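Local structure of apical membrane antigen 1-like protein, soluble form (Toxoplasma gondii, 3ZLE) at residues Ser161-Leu166 against Phe285-Glu290; Ala267-Thr272 against Pro294-Phe299; Ala304-Glu309 against Gly332-Thr337. The protein may take part in host cell invasion as a sporozoite protein of the apicomplexan AMA1 family, this chain being its conserved extracellular region. All coordinates share one frame; numbering follows the deposited sequence.

Interaction 1: residues Ser161-Leu166 against Phe285-Glu290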
loop_
_atom_site.group_PDB
_atom_site.type_symbol
_atom_site.label_atom_id
_atom_site.label_comp_id
_atom_site.label_asym_id
_atom_site.label_seq_id
_atom_site.Cartn_x
_atom_site.Cartn_y
_atom_site.Cartn_z
ATOM N N SER A 161 -9.159 -11.400 11.507
ATOM C CA SER A 161 -10.271 -12.177 11.013
ATOM C C SER A 161 -11.325 -11.333 10.279
ATOM O O SER A 161 -12.145 -11.879 9.545
ATOM C CB SER A 161 -10.867 -13.026 12.118
ATOM O OG SER A 161 -11.572 -12.212 13.015
ATOM N N VAL A 162 -11.199 -10.011 10.345
ATOM C CA VAL A 162 -12.040 -9.148 9.528
ATOM C C VAL A 162 -11.266 -8.638 8.340
ATOM O O VAL A 162 -10.271 -7.957 8.499
ATOM C CB VAL A 162 -12.619 -7.963 10.337
ATOM C CG1 VAL A 162 -13.567 -7.124 9.495
ATOM C CG2 VAL A 162 -13.341 -8.481 11.567
ATOM N N SER A 163 -11.749 -8.940 7.141
ATOM C CA SER A 163 -10.992 -8.670 5.907
ATOM C C SER A 163 -11.597 -7.528 5.139
ATOM O O SER A 163 -11.014 -7.081 4.144
ATOM C CB SER A 163 -10.917 -9.894 5.017
ATOM O OG SER A 163 -12.195 -10.453 4.795
ATOM N N ALA A 164 -12.833 -7.166 5.512
ATOM C CA ALA A 164 -13.473 -5.913 5.098
ATOM C C ALA A 164 -12.595 -4.723 5.389
ATOM O O ALA A 164 -11.949 -4.646 6.439
ATOM C CB ALA A 164 -14.828 -5.743 5.808
ATOM N N GLN A 165 -12.497 -3.824 4.426
ATOM C CA GLN A 165 -11.676 -2.667 4.607
ATOM C C GLN A 165 -12.477 -1.384 4.505
ATOM O O GLN A 165 -12.063 -0.355 5.027
ATOM C CB GLN A 165 -10.535 -2.658 3.594
ATOM C CG GLN A 165 -9.542 -3.755 3.848
ATOM C CD GLN A 165 -8.968 -4.309 2.583
ATOM O OE1 GLN A 165 -8.111 -3.690 1.958
ATOM N NE2 GLN A 165 -9.392 -5.507 2.222
ATOM N N LEU A 166 -13.582 -1.419 3.761
ATOM C CA LEU A 166 -14.349 -0.193 3.544
ATOM C C LEU A 166 -15.843 -0.401 3.727
ATOM O O LEU A 166 -16.464 -1.192 3.014
ATOM C CB LEU A 166 -14.018 0.472 2.191
ATOM C CG LEU A 166 -14.985 1.566 1.708
ATOM C CD1 LEU A 166 -14.805 2.802 2.580
ATOM C CD2 LEU A 166 -14.745 1.927 0.237
ATOM N N PHE A 285 -17.675 -10.873 8.602
ATOM C CA PHE A 285 -16.291 -10.461 8.623
ATOM C C PHE A 285 -15.677 -10.398 7.241
ATOM O O PHE A 285 -14.645 -9.797 7.073
ATOM C CB PHE A 285 -15.467 -11.376 9.534
ATOM C CG PHE A 285 -15.827 -11.272 10.999
ATOM C CD1 PHE A 285 -16.769 -10.345 11.442
ATOM C CD2 PHE A 285 -15.279 -12.148 11.920
ATOM C CE1 PHE A 285 -17.149 -10.301 12.769
ATOM C CE2 PHE A 285 -15.613 -12.068 13.263
ATOM C CZ PHE A 285 -16.554 -11.143 13.691
ATOM N N TRP A 286 -16.241 -11.139 6.279
ATOM C CA TRP A 286 -15.652 -11.210 4.941
ATOM C C TRP A 286 -16.659 -10.759 3.879
ATOM O O TRP A 286 -17.784 -11.219 3.865
ATOM C CB TRP A 286 -15.127 -12.639 4.617
ATOM C CG TRP A 286 -14.345 -13.385 5.746
ATOM C CD1 TRP A 286 -13.679 -12.828 6.787
ATOM C CD2 TRP A 286 -14.118 -14.812 5.844
ATOM N NE1 TRP A 286 -13.092 -13.813 7.577
ATOM C CE2 TRP A 286 -13.407 -15.039 7.052
ATOM C CE3 TRP A 286 -14.584 -15.919 5.120
ATOM C CZ2 TRP A 286 -13.084 -16.316 7.505
ATOM C CZ3 TRP A 286 -14.242 -17.207 5.559
ATOM C CH2 TRP A 286 -13.481 -17.391 6.743
ATOM N N PRO A 287 -16.221 -9.913 2.934
ATOM C CA PRO A 287 -17.094 -9.418 1.885
ATOM C C PRO A 287 -17.518 -10.549 0.968
ATOM O O PRO A 287 -16.666 -11.303 0.489
ATOM C CB PRO A 287 -16.195 -8.429 1.123
ATOM C CG PRO A 287 -15.213 -7.971 2.151
ATOM C CD PRO A 287 -14.942 -9.180 2.982
ATOM N N VAL A 288 -18.817 -10.663 0.692
ATOM C CA VAL A 288 -19.237 -11.733 -0.205
ATOM C C VAL A 288 -18.885 -11.434 -1.657
ATOM O O VAL A 288 -18.897 -10.273 -2.090
ATOM C CB VAL A 288 -20.706 -12.271 0.033
ATOM C CG1 VAL A 288 -21.431 -11.537 1.150
ATOM C CG2 VAL A 288 -21.515 -12.349 -1.258
ATOM N N HIS A 289 -18.381 -12.449 -2.341
ATOM C CA HIS A 289 -17.916 -12.290 -3.706
ATOM C C HIS A 289 -19.090 -12.397 -4.684
ATOM O O HIS A 289 -19.801 -13.405 -4.710
ATOM C CB HIS A 289 -16.854 -13.332 -4.055
ATOM C CG HIS A 289 -16.456 -13.315 -5.501
ATOM N ND1 HIS A 289 -15.988 -12.181 -6.128
ATOM C CD2 HIS A 289 -16.560 -14.260 -6.465
ATOM C CE1 HIS A 289 -15.774 -12.442 -7.405
ATOM N NE2 HIS A 289 -16.122 -13.694 -7.637
ATOM N N GLU A 290 -19.299 -11.338 -5.460
ATOM C CA GLU A 290 -20.354 -11.315 -6.472
ATOM C C GLU A 290 -19.749 -11.281 -7.863
ATOM O O GLU A 290 -18.672 -10.733 -8.064
ATOM C CB GLU A 290 -21.263 -10.106 -6.267
ATOM C CG GLU A 290 -22.301 -10.300 -5.166
ATOM C CD GLU A 290 -22.555 -9.024 -4.378
ATOM O OE1 GLU A 290 -22.288 -7.920 -4.911
ATOM O OE2 GLU A 290 -23.030 -9.126 -3.223
#
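Trp286 and Phe285 clasp the backbone of Ser161-Ser163 where two loops of the AMA1 ectodomain, of the PAN clan, meet in a buried loop-to-loop contact. The indole reaches Ser161 edge-on: NE1 donates to Ser161 O at 2.9 Å. That oxygen lies in the plane of the ring, and NE1 in turn lies in the carbonyl plane, yet the hydrogen bond is bent, with 132° at the hydrogen. Two residues on from Ser161, the donor changes sides: Ser163 N gives Phe285 O a nearly straight bond of 3.0 Å. The Phe285 ring crosses the Val162 side chain at about a right angle. Val162 CG2 sits over one face of the ring, offset toward the rim, in a CH-pi contact 4.0 Å from the ring centroid; CG1 is the branch anti to the backbone N (chi1 -176°), which leaves CG2 beside that N and over the phenyl. Ser161 OG is buried near Phe285 CD2 with no polar partner in the model.

Further out, Ser163 OG packs on Trp286 CD1 and Pro287 CD, and its firm polar partner is the hydroxyl of Tyr144. Tyr144 also stacks on the indole, while Tyr43 meets that ring edge-to-face, so the two tyrosines are likely to fix the tilt of the indole. Within the 161-166 loop, Gln165 NE2 bonds back to Ser163 O, and Gln165 OE1 is held by Lys55 and the backbone N of Asp35. One residue beyond Ser163, Ala164 CB rests 4.3 Å from Pro287 CG.

Interaction 2: residues Ala267-Thr272 against Pro294-Phe299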
loop_
_atom_site.group_PDB
_atom_site.type_symbol
_atom_site.label_atom_id
_atom_site.label_comp_id
_atom_site.label_asym_id
_atom_site.label_seq_id
_atom_site.Cartn_x
_atom_site.Cartn_y
_atom_site.Cartn_z
ATOM N N ALA A 267 -5.686 2.388 -7.495
ATOM C CA ALA A 267 -6.119 0.988 -7.658
ATOM C C ALA A 267 -6.884 0.565 -6.410
ATOM O O ALA A 267 -6.368 0.654 -5.308
ATOM C CB ALA A 267 -4.925 0.055 -7.872
ATOM N N SER A 268 -8.121 0.115 -6.593
ATOM C CA SER A 268 -8.948 -0.260 -5.486
ATOM C C SER A 268 -9.987 -1.269 -5.950
ATOM O O SER A 268 -10.473 -1.197 -7.085
ATOM C CB SER A 268 -9.629 0.979 -4.882
ATOM O OG SER A 268 -10.284 0.636 -3.688
ATOM N N ASP A 269 -10.287 -2.233 -5.099
ATOM C CA ASP A 269 -11.260 -3.285 -5.433
ATOM C C ASP A 269 -12.616 -3.088 -4.747
ATOM O O ASP A 269 -13.387 -4.049 -4.598
ATOM C CB ASP A 269 -10.719 -4.632 -5.022
ATOM C CG ASP A 269 -9.383 -4.933 -5.638
ATOM O OD1 ASP A 269 -9.013 -4.293 -6.675
ATOM O OD2 ASP A 269 -8.686 -5.807 -5.065
ATOM N N ALA A 270 -12.848 -1.899 -4.194
ATOM C CA ALA A 270 -14.161 -1.618 -3.565
ATOM C C ALA A 270 -15.221 -1.587 -4.629
ATOM O O ALA A 270 -14.960 -1.132 -5.747
ATOM C CB ALA A 270 -14.147 -0.301 -2.807
ATOM N N PRO A 271 -16.421 -2.105 -4.301
ATOM C CA PRO A 271 -17.515 -2.034 -5.260
ATOM C C PRO A 271 -17.898 -0.589 -5.499
ATOM O O PRO A 271 -17.905 0.234 -4.561
ATOM C CB PRO A 271 -18.659 -2.805 -4.574
ATOM C CG PRO A 271 -18.177 -3.130 -3.183
ATOM C CD PRO A 271 -16.689 -3.062 -3.216
ATOM N N THR A 272 -18.080 -0.257 -6.767
ATOM C CA THR A 272 -18.302 1.120 -7.178
ATOM C C THR A 272 -19.796 1.386 -7.302
ATOM O O THR A 272 -20.229 2.503 -7.570
ATOM C CB THR A 272 -17.605 1.403 -8.517
ATOM O OG1 THR A 272 -17.616 2.810 -8.772
ATOM C CG2 THR A 272 -18.292 0.653 -9.663
ATOM N N PRO A 294 -15.401 -5.890 -8.472
ATOM C CA PRO A 294 -14.302 -5.324 -9.250
ATOM C C PRO A 294 -12.945 -5.855 -8.813
ATOM O O PRO A 294 -12.681 -6.034 -7.619
ATOM C CB PRO A 294 -14.387 -3.805 -8.967
ATOM C CG PRO A 294 -15.579 -3.599 -8.086
ATOM C CD PRO A 294 -15.954 -4.939 -7.503
ATOM N N LYS A 295 -12.059 -6.008 -9.771
ATOM C CA LYS A 295 -10.667 -6.241 -9.469
ATOM C C LYS A 295 -9.802 -5.293 -10.272
ATOM O O LYS A 295 -9.701 -5.408 -11.476
ATOM C CB LYS A 295 -10.311 -7.690 -9.742
ATOM C CG LYS A 295 -11.068 -8.674 -8.857
ATOM C CD LYS A 295 -10.804 -10.099 -9.316
ATOM C CE LYS A 295 -11.058 -11.096 -8.207
ATOM N NZ LYS A 295 -12.191 -11.988 -8.537
ATOM N N SER A 296 -9.265 -4.278 -9.596
ATOM C CA SER A 296 -8.324 -3.345 -10.211
ATOM C C SER A 296 -7.123 -4.090 -10.811
ATOM O O SER A 296 -6.545 -3.646 -11.777
ATOM C CB SER A 296 -7.837 -2.360 -9.156
ATOM O OG SER A 296 -7.120 -3.059 -8.137
ATOM N N GLY A 297 -6.763 -5.228 -10.268
ATOM C CA GLY A 297 -5.436 -5.857 -10.657
ATOM C C GLY A 297 -4.244 -4.975 -10.328
ATOM O O GLY A 297 -3.144 -5.206 -10.830
ATOM N N GLY A 298 -4.473 -3.930 -9.497
ATOM C CA GLY A 298 -3.437 -2.944 -9.217
ATOM C C GLY A 298 -3.177 -1.891 -10.283
ATOM O O GLY A 298 -2.276 -1.062 -10.138
ATOM N N PHE A 299 -4.026 -1.836 -11.299
ATOM C CA PHE A 299 -4.010 -0.696 -12.202
ATOM C C PHE A 299 -4.688 0.525 -11.556
ATOM O O PHE A 299 -5.748 0.408 -10.916
ATOM C CB PHE A 299 -4.677 -1.067 -13.542
ATOM C CG PHE A 299 -3.876 -2.059 -14.366
ATOM C CD1 PHE A 299 -2.870 -1.627 -15.238
ATOM C CD2 PHE A 299 -4.062 -3.447 -14.202
ATOM C CE1 PHE A 299 -2.055 -2.556 -15.945
ATOM C CE2 PHE A 299 -3.296 -4.376 -14.954
ATOM C CZ PHE A 299 -2.280 -3.919 -15.822
HETATM O O HOH W 1 -7.553 -6.712 -8.359
#
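Asp269 and Ser296 make the tight centre of this contact between two arms of one long loop. A single carboxylate oxygen, Asp269 OD1, accepts twice from the same serine: Ser296 OG comes in nearly along the C-O axis at 2.7 Å, and Ser296 N approaches from above the carboxylate plane at 2.9 Å. With chi1 at 63°, Ser296 OG sits between its own backbone N and carbonyl carbon, where it also accepts from Gly298 N at 3.1 Å, an ST turn. Ser296 also opens a type I' beta turn to Phe299, with Gly297 and Gly298 at its two positive-phi positions. Ala267 CB packs against that turn, 3.2 Å from Phe299 O. At the other end of the packed part, Pro294 CG lies 3.5 Å from Ala270 O and packs on Pro271 CA.

Toward solvent the fit slackens. Thr272 is exposed and poorly ordered. Lys295 starts away from the other arm, and its NZ forms a salt bridge with Asp39.

Both arms belong to the loop that follows helix 253-262 and precedes strand 303-308 in the chain, and neither has regular structure. Asp269 OD2 takes the backbone N of Leu36 and Gly31, backbone bonds join Ala267 to Ile32 and Asp269 to Val34, and Arg44 of strand 43-45 donates to Asp269 O, binding the pair to an N-terminal part of the chain.

Interaction 3: residues Ala304-Glu309 against Gly332-Thr337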
loop_
_atom_site.group_PDB
_atom_site.type_symbol
_atom_site.label_atom_id
_atom_site.label_comp_id
_atom_site.label_asym_id
_atom_site.label_seq_id
_atom_site.Cartn_x
_atom_site.Cartn_y
_atom_site.Cartn_z
ATOM N N ALA A 304 2.833 9.156 -7.141
ATOM C CA ALA A 304 2.784 10.587 -6.970
ATOM C C ALA A 304 4.175 11.197 -7.050
ATOM O O ALA A 304 5.113 10.697 -6.444
ATOM C CB ALA A 304 2.123 10.965 -5.634
ATOM N N ASN A 305 4.312 12.270 -7.834
ATOM C CA ASN A 305 5.519 13.068 -7.823
ATOM C C ASN A 305 5.333 14.296 -6.963
ATOM O O ASN A 305 4.386 15.083 -7.176
ATOM C CB ASN A 305 5.882 13.472 -9.242
ATOM C CG ASN A 305 6.647 12.397 -9.953
ATOM O OD1 ASN A 305 7.238 11.507 -9.310
ATOM N ND2 ASN A 305 6.674 12.467 -11.266
ATOM N N PHE A 306 6.215 14.475 -5.985
ATOM C CA PHE A 306 6.195 15.680 -5.153
ATOM C C PHE A 306 7.335 16.643 -5.523
ATOM O O PHE A 306 8.517 16.318 -5.366
ATOM C CB PHE A 306 6.300 15.324 -3.687
ATOM C CG PHE A 306 6.434 16.525 -2.793
ATOM C CD1 PHE A 306 5.312 17.222 -2.362
ATOM C CD2 PHE A 306 7.682 17.033 -2.488
ATOM C CE1 PHE A 306 5.438 18.288 -1.503
ATOM C CE2 PHE A 306 7.819 18.135 -1.654
ATOM C CZ PHE A 306 6.701 18.744 -1.136
ATOM N N TYR A 307 6.994 17.818 -6.059
ATOM C CA TYR A 307 8.055 18.752 -6.457
ATOM C C TYR A 307 7.689 20.207 -6.327
ATOM O O TYR A 307 6.534 20.561 -6.091
ATOM C CB TYR A 307 8.537 18.446 -7.877
ATOM C CG TYR A 307 7.461 18.616 -8.917
ATOM C CD1 TYR A 307 6.470 17.669 -9.073
ATOM C CD2 TYR A 307 7.374 19.788 -9.667
ATOM C CE1 TYR A 307 5.473 17.833 -10.020
ATOM C CE2 TYR A 307 6.401 19.959 -10.618
ATOM C CZ TYR A 307 5.452 18.977 -10.793
ATOM O OH TYR A 307 4.472 19.165 -11.735
ATOM N N LEU A 308 8.711 21.042 -6.356
ATOM C CA LEU A 308 8.563 22.470 -6.326
ATOM C C LEU A 308 8.465 22.931 -7.771
ATOM O O LEU A 308 9.390 22.717 -8.539
ATOM C CB LEU A 308 9.801 23.080 -5.659
ATOM C CG LEU A 308 10.007 24.605 -5.703
ATOM C CD1 LEU A 308 8.786 25.332 -5.173
ATOM C CD2 LEU A 308 11.236 24.982 -4.893
ATOM N N GLU A 309 7.282 23.407 -8.173
ATOM C CA GLU A 309 7.102 23.995 -9.505
ATOM C C GLU A 309 7.937 25.258 -9.666
ATOM O O GLU A 309 7.709 26.254 -8.974
ATOM C CB GLU A 309 5.639 24.310 -9.757
ATOM C CG GLU A 309 5.291 24.426 -11.223
ATOM C CD GLU A 309 3.957 23.790 -11.550
ATOM O OE1 GLU A 309 2.922 24.319 -11.091
ATOM O OE2 GLU A 309 3.949 22.744 -12.246
ATOM N N GLY A 332 15.739 17.760 -3.950
ATOM C CA GLY A 332 14.549 18.219 -3.248
ATOM C C GLY A 332 13.216 17.608 -3.627
ATOM O O GLY A 332 12.300 17.732 -2.872
ATOM N N ALA A 333 13.102 16.931 -4.786
ATOM C CA ALA A 333 11.818 16.247 -5.144
ATOM C C ALA A 333 11.669 14.889 -4.425
ATOM O O ALA A 333 12.667 14.294 -4.023
ATOM C CB ALA A 333 11.733 16.027 -6.661
ATOM N N VAL A 334 10.440 14.385 -4.298
ATOM C CA VAL A 334 10.228 13.008 -3.736
ATOM C C VAL A 334 9.230 12.185 -4.567
ATOM O O VAL A 334 8.230 12.711 -5.076
ATOM C CB VAL A 334 9.787 13.043 -2.264
ATOM C CG1 VAL A 334 9.787 11.616 -1.661
ATOM C CG2 VAL A 334 10.725 13.940 -1.442
ATOM N N ALA A 335 9.526 10.901 -4.765
ATOM C CA ALA A 335 8.594 10.040 -5.492
ATOM C C ALA A 335 7.946 9.039 -4.576
ATOM O O ALA A 335 8.634 8.234 -3.922
ATOM C CB ALA A 335 9.258 9.362 -6.655
ATOM N N TYR A 336 6.622 9.102 -4.506
ATOM C CA TYR A 336 5.862 8.324 -3.541
ATOM C C TYR A 336 4.985 7.265 -4.266
ATOM O O TYR A 336 4.527 7.489 -5.414
ATOM C CB TYR A 336 4.928 9.291 -2.788
ATOM C CG TYR A 336 5.629 10.165 -1.781
ATOM C CD1 TYR A 336 6.206 9.602 -0.640
ATOM C CD2 TYR A 336 5.702 11.554 -1.949
ATOM C CE1 TYR A 336 6.755 10.361 0.331
ATOM C CE2 TYR A 336 6.286 12.363 -0.961
ATOM C CZ TYR A 336 6.801 11.748 0.182
ATOM O OH TYR A 336 7.433 12.480 1.152
ATOM N N THR A 337 4.583 6.223 -3.563
ATOM C CA THR A 337 3.436 5.423 -4.084
ATOM C C THR A 337 2.368 5.202 -3.066
ATOM O O THR A 337 2.596 5.288 -1.845
ATOM C CB THR A 337 3.848 4.070 -4.637
ATOM O OG1 THR A 337 4.140 3.194 -3.561
ATOM C CG2 THR A 337 5.045 4.174 -5.567
#
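Ala304-Leu308 and Ala333-Thr337 run antiparallel as neighbouring strands, their axes 4.9 Å apart at closest and 166° between their directions. Four backbone bonds join them in two hydrogen-bonded pairs, Ala304 with Tyr336 and Phe306 with Val334, with Asn305 and Ala335 as the non-hydrogen-bonded pair between. The bonds are short and fairly straight: Phe306 N to Val334 O is 2.8 Å, and Tyr336 N to Ala304 O is 2.9 Å. Next to the Phe306-Val334 pair, Ala333 CA adds a CA-H...O contact of 3.3 Å to Phe306 O.

Ala304, Phe306, Val334 and Tyr336 share one face of the sheet. Across the strands, Phe306 CB meets the edge of the Tyr336 ring, 4.0 Å from CE2, near the ring plane. Val334 CG1, from the tyrosine's own strand, covers one face of that ring near its rim. Phe306 CG is anti to the backbone N (chi1 174°), and the edge of its phenyl lies by Val334 N; the small Ala304 CB reaches Tyr336 CB at 4.3 Å. Helix 253-262 packs on this face, with Cys256 and Val260 against Ala304, Lys253 against Phe306 and Tyr336, and the Trp257 ring meeting the Tyr336 ring.

Asn305 and Ala335 point to the opposite face, and Asn305 OD1 lies 4.0 Å from Ala335 CB. Asn305 ND2 donates to the carbonyls of Phe228 and Phe239, while Leu227 and Phe228 of strand 226-232 cover this side.

Strand 333-337 is one of the two outer strands of the four-stranded sheet, and Ala335 carries backbone bonding onward to Val223. The chemistry thus separates: main chain sets the register, apolar groups seat the helix on one face, and a buried amide finds backbone oxygens on the other.

In the fold
From the N terminus, residues 161-166 come first, in the loop after strand 156-159, and wait until 285-290 for their partner, so interaction 1 closes a loop of 118 residues. Residues 267-272 fall within that span, whereas their partner 294-299 follows it: interactions 1 and 2 therefore cross, and they touch through Leu166 on Ala270 and His289 beside Lys295. Interaction 3 comes later in series, with 22 residues between 304-309 and 332-337, its centre 34 Å from that of interaction 1, on the opposite side of the chain's centre. Interactions 1 and 2 knit irregular loops together, while interaction 3 joins two neighbouring strands of a sheet.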